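Local coordinates for protein aminoglycoside 3'-phosphotransferase AphA1-IAB (Acinetobacter baumannii, PDB 4GKH) that phosphorylates kanamycin and structurally related aminoglycosides at the 3'-hydroxyl, conferring bacterial resistance to these antibiotics, at residues S134-V137 against C138-P141; V147-L150 against A151-Q154. One frame throughout, in Å; residues are numbered along the deposited sequence. Where two conformers were deposited one is given.

Contact 1. Residues S134-V137 against C138-P141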
ATOM      1  N   SER A 134       9.030   6.131  12.147  1.00 33.97           N
ATOM      2  CA  SER A 134      10.085   6.820  12.882  0.52 33.92           C
ATOM      3  C   SER A 134      10.953   7.680  11.963  1.00 37.91           C
ATOM      4  O   SER A 134      11.828   8.408  12.434  1.00 34.09           O
ATOM      5  CB  SER A 134      10.979   5.823  13.624  0.52 37.78           C
ATOM      6  OG  SER A 134      11.781   5.104  12.707  0.52 37.62           O
ATOM      7  N   ILE A 135      10.725   7.597  10.652  1.00 32.40           N
ATOM      8  CA  ILE A 135      11.512   8.436   9.735  1.00 32.27           C
ATOM      9  C   ILE A 135      11.152   9.897  10.001  1.00 38.98           C
ATOM     10  O   ILE A 135       9.969  10.247   9.964  1.00 32.19           O
ATOM     11  CB  ILE A 135      11.208   8.114   8.260  1.00 34.94           C
ATOM     12  CG1 ILE A 135      11.568   6.663   7.928  1.00 33.23           C
ATOM     13  CG2 ILE A 135      11.957   9.092   7.346  1.00 34.91           C
ATOM     14  CD1 ILE A 135      10.989   6.193   6.599  1.00 28.37           C
ATOM     15  N   PRO A 136      12.149  10.754  10.291  1.00 37.78           N
ATOM     16  CA  PRO A 136      11.778  12.157  10.535  1.00 34.59           C
ATOM     17  C   PRO A 136      11.055  12.757   9.329  1.00 32.73           C
ATOM     18  O   PRO A 136      11.539  12.578   8.214  1.00 34.60           O
ATOM     19  CB  PRO A 136      13.127  12.836  10.782  1.00 37.41           C
ATOM     20  CG  PRO A 136      13.966  11.713  11.391  1.00 40.33           C
ATOM     21  CD  PRO A 136      13.573  10.499  10.600  1.00 34.44           C
ATOM     22  N   VAL A 137       9.908  13.407   9.539  1.00 36.55           N
ATOM     23  CA  VAL A 137       9.113  13.874   8.401  1.00 33.40           C
ATOM     24  C   VAL A 137       9.847  14.964   7.612  1.00 29.01           C
ATOM     25  O   VAL A 137       9.489  15.243   6.477  1.00 36.13           O
ATOM     26  CB  VAL A 137       7.686  14.386   8.769  1.00 35.74           C
ATOM     27  CG1 VAL A 137       6.809  13.245   9.332  1.00 36.25           C
ATOM     28  CG2 VAL A 137       7.744  15.581   9.696  1.00 37.39           C
ATOM     29  N   CYS A 138      10.864  15.570   8.214  1.00 32.37           N
ATOM     30  CA  CYS A 138      11.672  16.562   7.490  1.00 35.94           C
ATOM     31  C   CYS A 138      12.411  15.965   6.285  1.00 40.06           C
ATOM     32  O   CYS A 138      12.894  16.701   5.421  1.00 39.66           O
ATOM     33  CB  CYS A 138      12.670  17.248   8.419  1.00 36.34           C
ATOM     34  SG  CYS A 138      13.958  16.159   9.106  1.00 42.89           S
ATOM     35  N   ASN A 139      12.478  14.637   6.213  1.00 29.24           N
ATOM     36  CA  ASN A 139      13.137  13.955   5.108  1.00 31.27           C
ATOM     37  C   ASN A 139      12.226  13.764   3.894  1.00 37.22           C
ATOM     38  O   ASN A 139      12.699  13.427   2.812  1.00 30.94           O
ATOM     39  CB  ASN A 139      13.616  12.573   5.562  1.00 31.53           C
ATOM     40  CG  ASN A 139      14.744  12.641   6.577  1.00 41.93           C
ATOM     41  OD1 ASN A 139      15.861  13.003   6.242  1.00 44.11           O
ATOM     42  ND2 ASN A 139      14.457  12.269   7.818  1.00 45.37           N
ATOM     43  N   CYS A 140      10.925  13.970   4.077  1.00 30.76           N
ATOM     44  CA  CYS A 140       9.938  13.485   3.105  1.00 32.05           C
ATOM     45  C   CYS A 140       9.328  14.577   2.224  1.00 26.87           C
ATOM     46  O   CYS A 140       8.665  15.482   2.730  1.00 35.20           O
ATOM     47  CB  CYS A 140       8.819  12.713   3.814  1.00 30.68           C
ATOM     48  SG  CYS A 140       7.624  11.966   2.648  1.00 33.05           S
ATOM     49  N   PRO A 141       9.568  14.503   0.900  1.00 32.78           N
ATOM     50  CA  PRO A 141       9.129  15.564  -0.016  1.00 27.17           C
ATOM     51  C   PRO A 141       7.705  15.319  -0.524  1.00 28.65           C
ATOM     52  O   PRO A 141       7.218  16.051  -1.410  1.00 33.88           O
ATOM     53  CB  PRO A 141      10.127  15.440  -1.175  1.00 31.94           C
ATOM     54  CG  PRO A 141      10.392  13.984  -1.251  1.00 33.77           C
ATOM     55  CD  PRO A 141      10.337  13.463   0.193  1.00 31.58           C
TER
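N139 folds its side chain back alongside P136, three residues earlier, and the amide nitrogen ends beside the proline ring. The path starts at N139 CB, which lies 3.4 Å from P136 O. CG is held anti to its own carbonyl carbon (chi1 -68°), which sends the amide back along the chain to the proline. At the tip, N139 ND2 donates to P136 O over 3.0 Å, a moderately bent bond of 145° at the hydrogen, with the donor tilted from the carbonyl plane. N139 ND2 also lies 3.3 Å from P136 CB and close to CG and CD of the ring, and the two side chains run side by side and point the same way; I135 CG2 comes more loosely from another direction. The backbone N of N139 gives P136 O its second bond, straighter and also 3.0 Å, and both donors reach the oxygen from one face of its plane. With C140 N donating to V137 O at 3.1 Å, two successive i to i+3 bonds make a short 3-10 helix, set in the loop between helices 118-133 and 146-158. On the proline, C138 SG makes an apolar contact with P136 CB at 3.8 Å. I135 and N139 both rest on F79, while C140 packs against W75, V195 and I223.

Contact 2. Residues V147-L150 against A151-Q154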
ATOM      1  N   VAL A 147      -6.341  16.538   3.594  1.00 35.94           N
ATOM      2  CA  VAL A 147      -6.911  17.515   2.672  0.57 32.92           C
ATOM      3  C   VAL A 147      -6.638  17.083   1.229  1.00 35.93           C
ATOM      4  O   VAL A 147      -7.512  17.160   0.351  1.00 33.97           O
ATOM      5  CB  VAL A 147      -6.366  18.934   2.979  0.57 52.53           C
ATOM      6  CG1 VAL A 147      -6.429  19.834   1.764  0.57 34.66           C
ATOM      7  CG2 VAL A 147      -7.126  19.545   4.163  0.57 34.07           C
ATOM      8  N   PHE A 148      -5.418  16.596   1.000  1.00 28.96           N
ATOM      9  CA  PHE A 148      -5.009  16.093  -0.311  1.00 24.56           C
ATOM     10  C   PHE A 148      -5.784  14.824  -0.726  1.00 33.72           C
ATOM     11  O   PHE A 148      -6.270  14.704  -1.858  1.00 31.55           O
ATOM     12  CB  PHE A 148      -3.500  15.817  -0.308  1.00 30.33           C
ATOM     13  CG  PHE A 148      -2.990  15.201  -1.576  1.00 32.96           C
ATOM     14  CD1 PHE A 148      -2.712  15.994  -2.681  1.00 29.70           C
ATOM     15  CD2 PHE A 148      -2.769  13.833  -1.660  1.00 39.69           C
ATOM     16  CE1 PHE A 148      -2.251  15.429  -3.861  1.00 35.01           C
ATOM     17  CE2 PHE A 148      -2.304  13.258  -2.833  1.00 47.59           C
ATOM     18  CZ  PHE A 148      -2.039  14.053  -3.935  1.00 42.44           C
ATOM     19  N   ARG A 149      -5.902  13.873   0.194  1.00 28.69           N
ATOM     20  CA  ARG A 149      -6.571  12.607  -0.111  1.00 26.57           C
ATOM     21  C   ARG A 149      -8.070  12.787  -0.240  1.00 26.64           C
ATOM     22  O   ARG A 149      -8.719  12.089  -1.027  1.00 34.65           O
ATOM     23  CB  ARG A 149      -6.279  11.543   0.965  1.00 30.12           C
ATOM     24  CG  ARG A 149      -4.812  11.111   1.127  1.00 36.81           C
ATOM     25  CD  ARG A 149      -4.172  10.461  -0.111  1.00 37.96           C
ATOM     26  NE  ARG A 149      -4.888   9.288  -0.627  1.00 41.45           N
ATOM     27  CZ  ARG A 149      -4.910   8.085  -0.053  1.00 64.21           C
ATOM     28  NH1 ARG A 149      -4.260   7.861   1.086  1.00 46.20           N
ATOM     29  NH2 ARG A 149      -5.589   7.098  -0.623  1.00 43.82           N
ATOM     30  N   LEU A 150      -8.637  13.699   0.540  1.00 26.89           N
ATOM     31  CA  LEU A 150     -10.078  13.927   0.435  1.00 28.68           C
ATOM     32  C   LEU A 150     -10.424  14.504  -0.944  1.00 41.52           C
ATOM     33  O   LEU A 150     -11.410  14.119  -1.581  1.00 30.62           O
ATOM     34  CB  LEU A 150     -10.569  14.837   1.557  1.00 26.41           C
ATOM     35  CG  LEU A 150     -10.796  14.126   2.895  1.00 29.89           C
ATOM     36  CD1 LEU A 150     -10.955  15.144   4.013  1.00 37.74           C
ATOM     37  CD2 LEU A 150     -12.021  13.228   2.840  1.00 32.79           C
ATOM     38  N   ALA A 151      -9.595  15.421  -1.422  1.00 33.56           N
ATOM     39  CA  ALA A 151      -9.811  15.966  -2.754  1.00 36.55           C
ATOM     40  C   ALA A 151      -9.642  14.882  -3.821  1.00 35.31           C
ATOM     41  O   ALA A 151     -10.364  14.866  -4.811  1.00 33.27           O
ATOM     42  CB  ALA A 151      -8.870  17.150  -3.022  1.00 33.65           C
ATOM     43  N   GLN A 152      -8.682  13.982  -3.625  1.00 32.95           N
ATOM     44  CA  GLN A 152      -8.516  12.858  -4.534  1.00 32.61           C
ATOM     45  C   GLN A 152      -9.771  11.994  -4.530  1.00 33.07           C
ATOM     46  O   GLN A 152     -10.245  11.551  -5.574  1.00 29.37           O
ATOM     47  CB  GLN A 152      -7.350  11.983  -4.099  1.00 29.52           C
ATOM     48  CG  GLN A 152      -6.067  12.141  -4.892  1.00 44.89           C
ATOM     49  CD  GLN A 152      -4.963  11.196  -4.408  1.00 62.48           C
ATOM     50  OE1 GLN A 152      -5.094  10.547  -3.368  1.00 39.69           O
ATOM     51  NE2 GLN A 152      -3.874  11.117  -5.162  1.00 47.41           N
ATOM     52  N   ALA A 153     -10.294  11.739  -3.339  1.00 32.26           N
ATOM     53  CA  ALA A 153     -11.480  10.897  -3.187  1.00 32.82           C
ATOM     54  C   ALA A 153     -12.697  11.525  -3.866  1.00 36.76           C
ATOM     55  O   ALA A 153     -13.503  10.839  -4.542  1.00 31.49           O
ATOM     56  CB  ALA A 153     -11.757  10.673  -1.707  1.00 29.45           C
ATOM     57  N   GLN A 154     -12.839  12.832  -3.678  1.00 31.48           N
ATOM     58  CA  GLN A 154     -13.978  13.543  -4.258  1.00 32.22           C
ATOM     59  C   GLN A 154     -13.964  13.384  -5.781  1.00 32.42           C
ATOM     60  O   GLN A 154     -14.995  13.066  -6.391  1.00 32.27           O
ATOM     61  CB  GLN A 154     -13.963  15.019  -3.867  1.00 33.55           C
ATOM     62  CG  GLN A 154     -15.064  15.821  -4.552  1.00 45.26           C
ATOM     63  CD  GLN A 154     -15.571  16.969  -3.705  1.00 45.05           C
ATOM     64  OE1 GLN A 154     -14.809  17.840  -3.285  1.00 63.86           O
ATOM     65  NE2 GLN A 154     -16.867  16.976  -3.453  1.00 49.68           N
TER
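Q152 reaches back along one turn of helix to R149 and F148, its OE1 meeting R149 and its NE2 meeting F148. The polar part is a weak hydrogen bond: R149 NE donates to Q152 OE1 over 3.0 Å at 135°, the oxygen standing at the guanidinium edge near its plane. Bends at chi2 and chi3 curl the arginine chain so that NE faces the glutamine, and the guanidinium and amide planes are nearly perpendicular. A van der Waals contact serves the other half of the amide, where Q152 NE2 approaches the F148 ring obliquely, 3.5 Å from F148 CE2, with ring and amide planes 50° apart. Backbone bonds form the third group, the i to i+4 ladder of an alpha-helix: A151 N to V147 O, Q152 N to F148 O, A153 N to R149 O (2.8 Å) and Q154 N to L150 O. The R149 side chain lies about 7 Å from that of D199, the probable proton acceptor, and makes a cation-pi contact with the C-terminal F272, which belongs to the kanamycin pocket. Within the fold, R149, L150 and A153 pack on L268 of helix 259-269, while L150 meets M183, and A153 and Q154 meet W180, of helix 176-184.

In the fold
The two contacts follow one another along the chain, their centres about 22 Å apart and their nearest atoms about 10 Å. Both are local and mix buried residues (I135 and C140; R149 and A153) with exposed ones, yet each holds a different element: contact 1 shapes the loop after helix 118-133, whereas contact 2 is a stretch of helix 146-158 itself. I135 and C140 pack against helix 61-76 and strand 193-196, R149 and A153 against helix 259-269. Chemistry differs accordingly: in contact 1, away from the annotated sites, an uncharged side-chain amide adds a second bond to a carbonyl of a short 3-10 turn, but contact 2 weakly pairs an amide with an arginine whose side chain is about 8 Å from bound kanamycin.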